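Long-range contacts in protein PTHB1 (Homo sapiens, PDB 4YD8), which helps build the BBSome, thought to act as a coat complex sorting specific membrane proteins to primary cilia, its N-terminal part here being a seven-bladed beta-propeller: residues V87-E95 with V150-I158; A249-F257 with F294-I305. All blocks are in the same frame, centred on the assembly; numbering follows the deposited sequence. Where two conformers were deposited one is given.

In the fold
Both contacts join consecutive blades of the seven-bladed beta-propeller. From the N terminus, the chain completes the blade of strands 84-88 to 127-134 and enters the next, where interaction 1 closes a loop of 54 residues by bringing 150-158 back to 87-95. A further blade, strands 188-191 to 241-244, follows before 249-257 begins interaction 2. That contact closes after 36 residues, when the chain has run through the sheet 249-255 to 281-286 and returned along 291-298, an edge strand of the sheet that also holds the N-terminal strand 8-17. The two loops thus lie in series, neither nested nor crossed, their centres about 23 Å apart.

Interaction 1: residues V87-E95 with V150-I158; sequences VGKFVSGTE and VKGRDLICI
Lys89 and Asp154 clasp two consecutive blades of the beta-propeller, joining the end of strand 84-88 in one to the loop that leads into strand 155-160 of the next. Two bonds make the clasp. Lys89 N gives a nearly straight hydrogen bond (176°) to Asp154 OD2 at 2.8 Å, on the anti lone pair of the carboxylate, and Asp154 N returns one of 2.9 Å to Lys89 O, reaching it from above the carbonyl plane. Aspartate suits this place because its short side chain, with CG beside its own backbone N (chi1 -74°), lets one residue both donate and accept. Lys89 O has a second donor in Gln170 NE2. The side chain of Asp154 also lies about 3 Å at its nearest atoms from Gly145, a residue critical for protein stability.

Beside the clasp, the Phe90 ring is sandwiched. Ile156 CD1 covers one face in a CH-pi contact, 3.9 Å from the centroid of the Phe90 ring, while Gly88 CA lies against the opposite face, where a side chain on Gly88 would collide with the ring. Asp154 O meets the ring edge in its plane, 3.4 Å from Phe90 CD1, and Tyr144 adds an edge-to-face ring contact.

Toward the surface, extended Lys89 passes over Gly152, whose positive phi suits glycine, and Lys89 NZ forms a salt bridge of 2.6 Å with Glu95 OE1. One water finally links the two backbones, lying 2.8 Å from Thr94 O and 2.8 Å from Gly152 O.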
loop_
_atom_site.group_PDB
_atom_site.type_symbol
_atom_site.label_atom_id
_atom_site.label_comp_id
_atom_site.label_asym_id
_atom_site.label_seq_id
_atom_site.Cartn_x
_atom_site.Cartn_y
_atom_site.Cartn_z
ATOM N N VAL A 87 7.029 2.090 -4.027
ATOM C CA VAL A 87 8.147 1.694 -4.871
ATOM C C VAL A 87 7.633 1.622 -6.288
ATOM O O VAL A 87 6.598 1.006 -6.537
ATOM C CB VAL A 87 8.730 0.326 -4.434
ATOM C CG1 VAL A 87 9.750 -0.185 -5.471
ATOM C CG2 VAL A 87 9.347 0.439 -3.030
ATOM N N GLY A 88 8.338 2.261 -7.216
ATOM C CA GLY A 88 7.865 2.348 -8.575
ATOM C C GLY A 88 8.903 2.934 -9.509
ATOM O O GLY A 88 10.038 3.214 -9.111
ATOM N N LYS A 89 8.507 3.139 -10.756
ATOM C CA LYS A 89 9.442 3.634 -11.764
ATOM C C LYS A 89 9.499 5.168 -11.747
ATOM O O LYS A 89 9.037 5.823 -12.681
ATOM C CB LYS A 89 9.049 3.129 -13.160
ATOM C CG LYS A 89 9.047 1.593 -13.275
ATOM C CD LYS A 89 8.412 1.138 -14.581
ATOM C CE LYS A 89 8.335 -0.390 -14.638
ATOM N NZ LYS A 89 7.928 -0.839 -15.994
ATOM N N PHE A 90 10.094 5.711 -10.690
ATOM C CA PHE A 90 9.995 7.133 -10.385
ATOM C C PHE A 90 11.130 7.964 -10.993
ATOM O O PHE A 90 11.174 9.182 -10.797
ATOM C CB PHE A 90 9.982 7.333 -8.870
ATOM C CG PHE A 90 8.862 6.626 -8.165
ATOM C CD1 PHE A 90 7.574 6.611 -8.703
ATOM C CD2 PHE A 90 9.092 5.977 -6.963
ATOM C CE1 PHE A 90 6.529 5.960 -8.037
ATOM C CE2 PHE A 90 8.047 5.321 -6.282
ATOM C CZ PHE A 90 6.775 5.316 -6.822
ATOM N N VAL A 91 12.050 7.319 -11.721
ATOM C CA VAL A 91 13.194 8.042 -12.297
ATOM C C VAL A 91 13.165 8.000 -13.826
ATOM O O VAL A 91 13.028 6.936 -14.430
ATOM C CB VAL A 91 14.532 7.478 -11.757
ATOM C CG1 VAL A 91 15.756 8.098 -12.489
ATOM C CG2 VAL A 91 14.602 7.689 -10.239
ATOM N N SER A 92 13.264 9.166 -14.462
ATOM C CA SER A 92 13.155 9.213 -15.914
ATOM C C SER A 92 14.363 8.528 -16.568
ATOM O O SER A 92 15.468 8.576 -16.048
ATOM C CB SER A 92 13.027 10.657 -16.401
ATOM O OG SER A 92 14.171 11.411 -16.052
ATOM N N GLY A 93 14.134 7.860 -17.689
ATOM C CA GLY A 93 15.232 7.293 -18.460
ATOM C C GLY A 93 15.587 5.872 -18.028
ATOM O O GLY A 93 16.432 5.231 -18.650
ATOM N N THR A 94 14.937 5.382 -16.974
ATOM C CA THR A 94 15.101 3.985 -16.557
ATOM C C THR A 94 13.779 3.392 -16.089
ATOM O O THR A 94 12.879 4.108 -15.632
ATOM C CB THR A 94 16.148 3.841 -15.422
ATOM O OG1 THR A 94 16.247 2.463 -15.023
ATOM C CG2 THR A 94 15.755 4.658 -14.207
ATOM N N GLU A 95 13.652 2.076 -16.194
ATOM C CA GLU A 95 12.475 1.406 -15.660
ATOM C C GLU A 95 12.778 0.700 -14.346
ATOM O O GLU A 95 11.929 -0.006 -13.793
ATOM C CB GLU A 95 11.899 0.431 -16.690
ATOM C CG GLU A 95 11.241 1.171 -17.849
ATOM C CD GLU A 95 10.320 0.299 -18.675
ATOM O OE1 GLU A 95 9.344 -0.233 -18.117
ATOM O OE2 GLU A 95 10.569 0.152 -19.886
ATOM N N VAL A 150 1.023 7.049 -20.305
ATOM C CA VAL A 150 2.453 7.016 -20.595
ATOM C C VAL A 150 3.038 5.661 -20.211
ATOM O O VAL A 150 2.785 5.170 -19.134
ATOM C CB VAL A 150 3.193 8.134 -19.835
ATOM C CG1 VAL A 150 2.792 9.484 -20.395
ATOM C CG2 VAL A 150 2.909 8.056 -18.289
ATOM N N LYS A 151 3.810 5.038 -21.084
ATOM C CA LYS A 151 4.389 3.741 -20.731
ATOM C C LYS A 151 5.769 3.889 -20.101
ATOM O O LYS A 151 6.522 4.796 -20.453
ATOM C CB LYS A 151 4.476 2.840 -21.967
ATOM N N GLY A 152 6.096 2.995 -19.167
ATOM C CA GLY A 152 7.458 2.870 -18.674
ATOM C C GLY A 152 7.865 3.859 -17.596
ATOM O O GLY A 152 9.036 4.009 -17.287
ATOM N N ARG A 153 6.895 4.548 -17.014
ATOM C CA ARG A 153 7.214 5.488 -15.950
ATOM C C ARG A 153 6.036 5.607 -14.986
ATOM O O ARG A 153 4.873 5.510 -15.392
ATOM C CB ARG A 153 7.574 6.857 -16.531
ATOM C CG ARG A 153 6.420 7.554 -17.207
ATOM C CD ARG A 153 6.874 8.775 -18.004
ATOM N NE ARG A 153 5.731 9.647 -18.275
ATOM C CZ ARG A 153 5.821 10.916 -18.661
ATOM N NH1 ARG A 153 7.009 11.473 -18.833
ATOM N NH2 ARG A 153 4.719 11.626 -18.875
ATOM N N ASP A 154 6.343 5.798 -13.709
ATOM C CA ASP A 154 5.314 6.003 -12.692
ATOM C C ASP A 154 5.351 7.447 -12.220
ATOM O O ASP A 154 6.333 7.877 -11.627
ATOM C CB ASP A 154 5.517 5.051 -11.516
ATOM C CG ASP A 154 5.127 3.635 -11.855
ATOM O OD1 ASP A 154 4.030 3.486 -12.444
ATOM O OD2 ASP A 154 5.902 2.684 -11.558
ATOM N N LEU A 155 4.287 8.187 -12.504
ATOM C CA LEU A 155 4.151 9.556 -11.997
ATOM C C LEU A 155 3.557 9.464 -10.600
ATOM O O LEU A 155 3.021 8.426 -10.239
ATOM C CB LEU A 155 3.269 10.385 -12.920
ATOM C CG LEU A 155 3.687 10.420 -14.394
ATOM C CD1 LEU A 155 3.026 11.594 -15.104
ATOM C CD2 LEU A 155 5.197 10.473 -14.533
ATOM N N ILE A 156 3.646 10.536 -9.820
ATOM C CA ILE A 156 3.198 10.506 -8.435
ATOM C C ILE A 156 2.181 11.621 -8.224
ATOM O O ILE A 156 2.334 12.721 -8.761
ATOM C CB ILE A 156 4.386 10.660 -7.455
ATOM C CG1 ILE A 156 5.220 9.364 -7.408
ATOM C CG2 ILE A 156 3.924 11.027 -6.038
ATOM C CD1 ILE A 156 6.559 9.553 -6.738
ATOM N N CYS A 157 1.123 11.306 -7.491
ATOM C CA CYS A 157 0.111 12.300 -7.131
ATOM C C CYS A 157 -0.008 12.319 -5.623
ATOM O O CYS A 157 -0.264 11.284 -4.998
ATOM C CB CYS A 157 -1.236 11.970 -7.759
ATOM S SG CYS A 157 -2.561 13.098 -7.187
ATOM N N ILE A 158 0.197 13.491 -5.032
ATOM C CA ILE A 158 0.119 13.644 -3.589
ATOM C C ILE A 158 -1.127 14.459 -3.244
ATOM O O ILE A 158 -1.335 15.529 -3.807
ATOM C CB ILE A 158 1.378 14.358 -3.026
ATOM C CG1 ILE A 158 2.655 13.538 -3.286
ATOM C CG2 ILE A 158 1.230 14.646 -1.532
ATOM C CD1 ILE A 158 3.925 14.357 -3.029
HETATM O O HOH W 1 10.808 5.922 -16.221
#

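Interaction 2: residues A249-F257 with F294-I305; sequences ALDICIVSF and FLPYCSVSEGTI
Asp251 points CG away from its backbone N (chi1 -159°) and brings its carboxylate obliquely across to the rim of the Phe294 ring, which its own chi1 of 90° turns toward strand 251-255. Asp251 CB meets Phe294 CE1 obliquely at 3.7 Å, and OD2 lies at the ring edge, in its plane. The same oxygen is tied to the backbone of Phe294 through water: one molecule stands 2.6 Å from Asp251 OD2 and 3.0 Å from Phe294 N, and another donates to both Asp251 OD2 and Phe294 O. Phe294 CZ reaches on to Cys253 CB at 3.9 Å. Were Phe294 an alanine, Asp251 CB and Cys253 CB would probably lose the ring they rest against, and a gap would open beneath Pro296 CD, which now sits over the ring centre.

Compact apolar groups continue the seam. Cys253 SG touches Pro296 CD at 3.6 Å, and both methyls of Val255 meet Pro296 CB; the closed proline ring is a compact, rigid apolar group. At the outer end, Phe257 lays one ring face on the neighbouring backbone, where Cys298 CA makes a CH-pi contact 3.8 Å from the centroid of the Phe257 ring. Phe265 of the adjacent strand 263-268 also touches Val255, Phe294 and Pro296.

The two strand segments run 11° from parallel with their axes 7.7 Å apart, so side chains and water, rather than direct backbone pairing, join them: the arrangement of first strands in successive blades of a beta-propeller.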
loop_
_atom_site.group_PDB
_atom_site.type_symbol
_atom_site.label_atom_id
_atom_site.label_comp_id
_atom_site.label_asym_id
_atom_site.label_seq_id
_atom_site.Cartn_x
_atom_site.Cartn_y
_atom_site.Cartn_z
ATOM N N ALA A 249 -14.816 5.730 4.503
ATOM C CA ALA A 249 -13.882 4.729 3.973
ATOM C C ALA A 249 -12.553 4.721 4.720
ATOM O O ALA A 249 -12.017 5.774 5.064
ATOM C CB ALA A 249 -13.635 4.973 2.494
ATOM N N LEU A 250 -12.028 3.522 4.956
ATOM C CA LEU A 250 -10.698 3.358 5.538
ATOM C C LEU A 250 -9.605 3.306 4.469
ATOM O O LEU A 250 -8.499 3.819 4.663
ATOM C CB LEU A 250 -10.643 2.079 6.383
ATOM C CG LEU A 250 -11.489 2.041 7.658
ATOM C CD1 LEU A 250 -11.375 0.682 8.338
ATOM C CD2 LEU A 250 -11.064 3.148 8.610
ATOM N N ASP A 251 -9.911 2.671 3.346
ATOM C CA ASP A 251 -8.900 2.438 2.330
ATOM C C ASP A 251 -9.560 2.160 0.987
ATOM O O ASP A 251 -10.736 1.773 0.930
ATOM C CB ASP A 251 -7.995 1.254 2.754
ATOM C CG ASP A 251 -6.647 1.251 2.047
ATOM O OD1 ASP A 251 -6.347 2.236 1.339
ATOM O OD2 ASP A 251 -5.870 0.273 2.223
ATOM N N ILE A 252 -8.799 2.377 -0.083
ATOM C CA ILE A 252 -9.175 1.974 -1.436
ATOM C C ILE A 252 -8.010 1.220 -2.049
ATOM O O ILE A 252 -6.861 1.609 -1.869
ATOM C CB ILE A 252 -9.487 3.165 -2.361
ATOM C CG1 ILE A 252 -10.593 4.033 -1.806
ATOM C CG2 ILE A 252 -9.865 2.690 -3.771
ATOM C CD1 ILE A 252 -10.575 5.413 -2.456
ATOM N N CYS A 253 -8.311 0.160 -2.784
ATOM C CA CYS A 253 -7.287 -0.635 -3.460
ATOM C C CYS A 253 -7.802 -0.982 -4.851
ATOM O O CYS A 253 -8.855 -1.605 -4.973
ATOM C CB CYS A 253 -6.988 -1.915 -2.668
ATOM S SG CYS A 253 -5.579 -2.878 -3.368
ATOM N N ILE A 254 -7.086 -0.595 -5.901
ATOM C CA ILE A 254 -7.536 -0.944 -7.251
ATOM C C ILE A 254 -6.708 -2.100 -7.787
ATOM O O ILE A 254 -5.492 -1.993 -7.862
ATOM C CB ILE A 254 -7.441 0.241 -8.204
ATOM C CG1 ILE A 254 -8.324 1.389 -7.677
ATOM C CG2 ILE A 254 -7.872 -0.172 -9.613
ATOM C CD1 ILE A 254 -8.183 2.651 -8.444
ATOM N N VAL A 255 -7.372 -3.193 -8.163
ATOM C CA VAL A 255 -6.668 -4.401 -8.617
ATOM C C VAL A 255 -7.288 -5.018 -9.873
ATOM O O VAL A 255 -8.478 -4.876 -10.133
ATOM C CB VAL A 255 -6.653 -5.503 -7.525
ATOM C CG1 VAL A 255 -6.068 -4.995 -6.229
ATOM C CG2 VAL A 255 -8.048 -6.013 -7.287
ATOM N N SER A 256 -6.467 -5.720 -10.638
ATOM C CA SER A 256 -6.948 -6.548 -11.738
ATOM C C SER A 256 -6.150 -7.849 -11.784
ATOM O O SER A 256 -4.918 -7.827 -11.803
ATOM C CB SER A 256 -6.839 -5.807 -13.070
ATOM O OG SER A 256 -7.132 -6.673 -14.151
ATOM N N PHE A 257 -6.848 -8.978 -11.791
ATOM C CA PHE A 257 -6.184 -10.280 -11.797
ATOM C C PHE A 257 -6.622 -11.154 -12.975
ATOM O O PHE A 257 -6.832 -10.669 -14.088
ATOM C CB PHE A 257 -6.452 -11.020 -10.483
ATOM C CG PHE A 257 -5.777 -10.406 -9.291
ATOM C CD1 PHE A 257 -4.402 -10.311 -9.235
ATOM C CD2 PHE A 257 -6.523 -9.931 -8.222
ATOM C CE1 PHE A 257 -3.775 -9.747 -8.138
ATOM C CE2 PHE A 257 -5.903 -9.368 -7.115
ATOM C CZ PHE A 257 -4.528 -9.276 -7.074
ATOM N N PHE A 294 -6.957 -3.868 4.876
ATOM C CA PHE A 294 -7.321 -4.928 3.917
ATOM C C PHE A 294 -6.387 -4.970 2.719
ATOM O O PHE A 294 -5.546 -4.080 2.538
ATOM C CB PHE A 294 -8.822 -4.741 3.565
ATOM C CG PHE A 294 -9.129 -3.849 2.369
ATOM C CD1 PHE A 294 -8.363 -2.714 2.083
ATOM C CD2 PHE A 294 -10.141 -4.210 1.477
ATOM C CE1 PHE A 294 -8.661 -1.896 0.966
ATOM C CE2 PHE A 294 -10.479 -3.381 0.399
ATOM C CZ PHE A 294 -9.721 -2.246 0.125
ATOM N N LEU A 295 -6.497 -6.042 1.943
ATOM C CA LEU A 295 -5.707 -6.212 0.739
ATOM C C LEU A 295 -6.342 -7.268 -0.158
ATOM O O LEU A 295 -6.222 -8.465 0.121
ATOM C CB LEU A 295 -4.261 -6.637 1.072
ATOM C CG LEU A 295 -3.397 -6.748 -0.188
ATOM C CD1 LEU A 295 -2.972 -5.354 -0.654
ATOM C CD2 LEU A 295 -2.195 -7.655 0.025
ATOM N N PRO A 296 -7.015 -6.834 -1.242
ATOM C CA PRO A 296 -7.369 -7.756 -2.330
ATOM C C PRO A 296 -6.069 -8.232 -2.965
ATOM O O PRO A 296 -5.366 -7.381 -3.521
ATOM C CB PRO A 296 -8.176 -6.889 -3.315
ATOM C CG PRO A 296 -8.483 -5.613 -2.564
ATOM C CD PRO A 296 -7.374 -5.441 -1.559
ATOM N N TYR A 297 -5.737 -9.519 -2.869
ATOM C CA TYR A 297 -4.346 -9.941 -3.106
ATOM C C TYR A 297 -4.163 -10.996 -4.176
ATOM O O TYR A 297 -3.043 -11.210 -4.633
ATOM C CB TYR A 297 -3.711 -10.453 -1.799
ATOM C CG TYR A 297 -4.269 -11.781 -1.292
ATOM C CD1 TYR A 297 -5.421 -11.812 -0.515
ATOM C CD2 TYR A 297 -3.631 -12.991 -1.569
ATOM C CE1 TYR A 297 -5.942 -13.013 -0.043
ATOM C CE2 TYR A 297 -4.147 -14.210 -1.098
ATOM C CZ TYR A 297 -5.305 -14.207 -0.334
ATOM O OH TYR A 297 -5.846 -15.385 0.135
ATOM N N CYS A 298 -5.236 -11.666 -4.586
ATOM C CA CYS A 298 -5.099 -12.649 -5.661
ATOM C C CYS A 298 -6.453 -13.110 -6.155
ATOM O O CYS A 298 -7.495 -12.813 -5.557
ATOM C CB CYS A 298 -4.284 -13.868 -5.212
ATOM S SG CYS A 298 -5.215 -15.147 -4.306
ATOM N N SER A 299 -6.424 -13.843 -7.258
ATOM C CA SER A 299 -7.603 -14.542 -7.731
ATOM C C SER A 299 -7.274 -16.015 -7.877
ATOM O O SER A 299 -6.319 -16.363 -8.573
ATOM C CB SER A 299 -8.090 -13.970 -9.058
ATOM O OG SER A 299 -9.020 -14.862 -9.645
ATOM N N VAL A 300 -8.040 -16.881 -7.216
ATOM C CA VAL A 300 -7.769 -18.324 -7.306
ATOM C C VAL A 300 -8.698 -19.007 -8.295
ATOM O O VAL A 300 -8.553 -20.197 -8.569
ATOM C CB VAL A 300 -7.900 -19.029 -5.941
ATOM C CG1 VAL A 300 -7.029 -18.332 -4.889
ATOM C CG2 VAL A 300 -9.361 -19.076 -5.496
ATOM N N SER A 301 -9.660 -18.263 -8.829
ATOM C CA SER A 301 -10.518 -18.799 -9.887
ATOM C C SER A 301 -11.124 -17.660 -10.687
ATOM O O SER A 301 -11.334 -16.563 -10.159
ATOM C CB SER A 301 -11.621 -19.693 -9.312
ATOM O OG SER A 301 -12.559 -18.930 -8.579
ATOM N N GLU A 302 -11.407 -17.926 -11.959
ATOM C CA GLU A 302 -11.885 -16.882 -12.858
ATOM C C GLU A 302 -13.118 -16.164 -12.308
ATOM O O GLU A 302 -14.067 -16.794 -11.832
ATOM C CB GLU A 302 -12.199 -17.474 -14.233
ATOM N N GLY A 303 -13.088 -14.840 -12.360
ATOM C CA GLY A 303 -14.209 -14.048 -11.902
ATOM C C GLY A 303 -14.259 -13.829 -10.400
ATOM O O GLY A 303 -15.112 -13.080 -9.927
ATOM N N THR A 304 -13.368 -14.470 -9.637
ATOM C CA THR A 304 -13.365 -14.237 -8.188
ATOM C C THR A 304 -12.085 -13.565 -7.707
ATOM O O THR A 304 -11.060 -13.565 -8.384
ATOM C CB THR A 304 -13.569 -15.542 -7.392
ATOM O OG1 THR A 304 -12.369 -16.331 -7.430
ATOM C CG2 THR A 304 -14.738 -16.337 -7.965
ATOM N N ILE A 305 -12.165 -12.985 -6.520
ATOM C CA ILE A 305 -11.015 -12.317 -5.934
ATOM C C ILE A 305 -10.924 -12.647 -4.449
ATOM O O ILE A 305 -11.936 -12.717 -3.733
ATOM C CB ILE A 305 -11.077 -10.774 -6.148
ATOM C CG1 ILE A 305 -11.097 -10.446 -7.645
ATOM C CG2 ILE A 305 -9.901 -10.079 -5.461
ATOM C CD1 ILE A 305 -11.072 -8.975 -7.978
HETATM O O HOH W 2 -5.922 -1.096 4.445
HETATM O O HOH W 3 -4.524 -2.144 0.947
#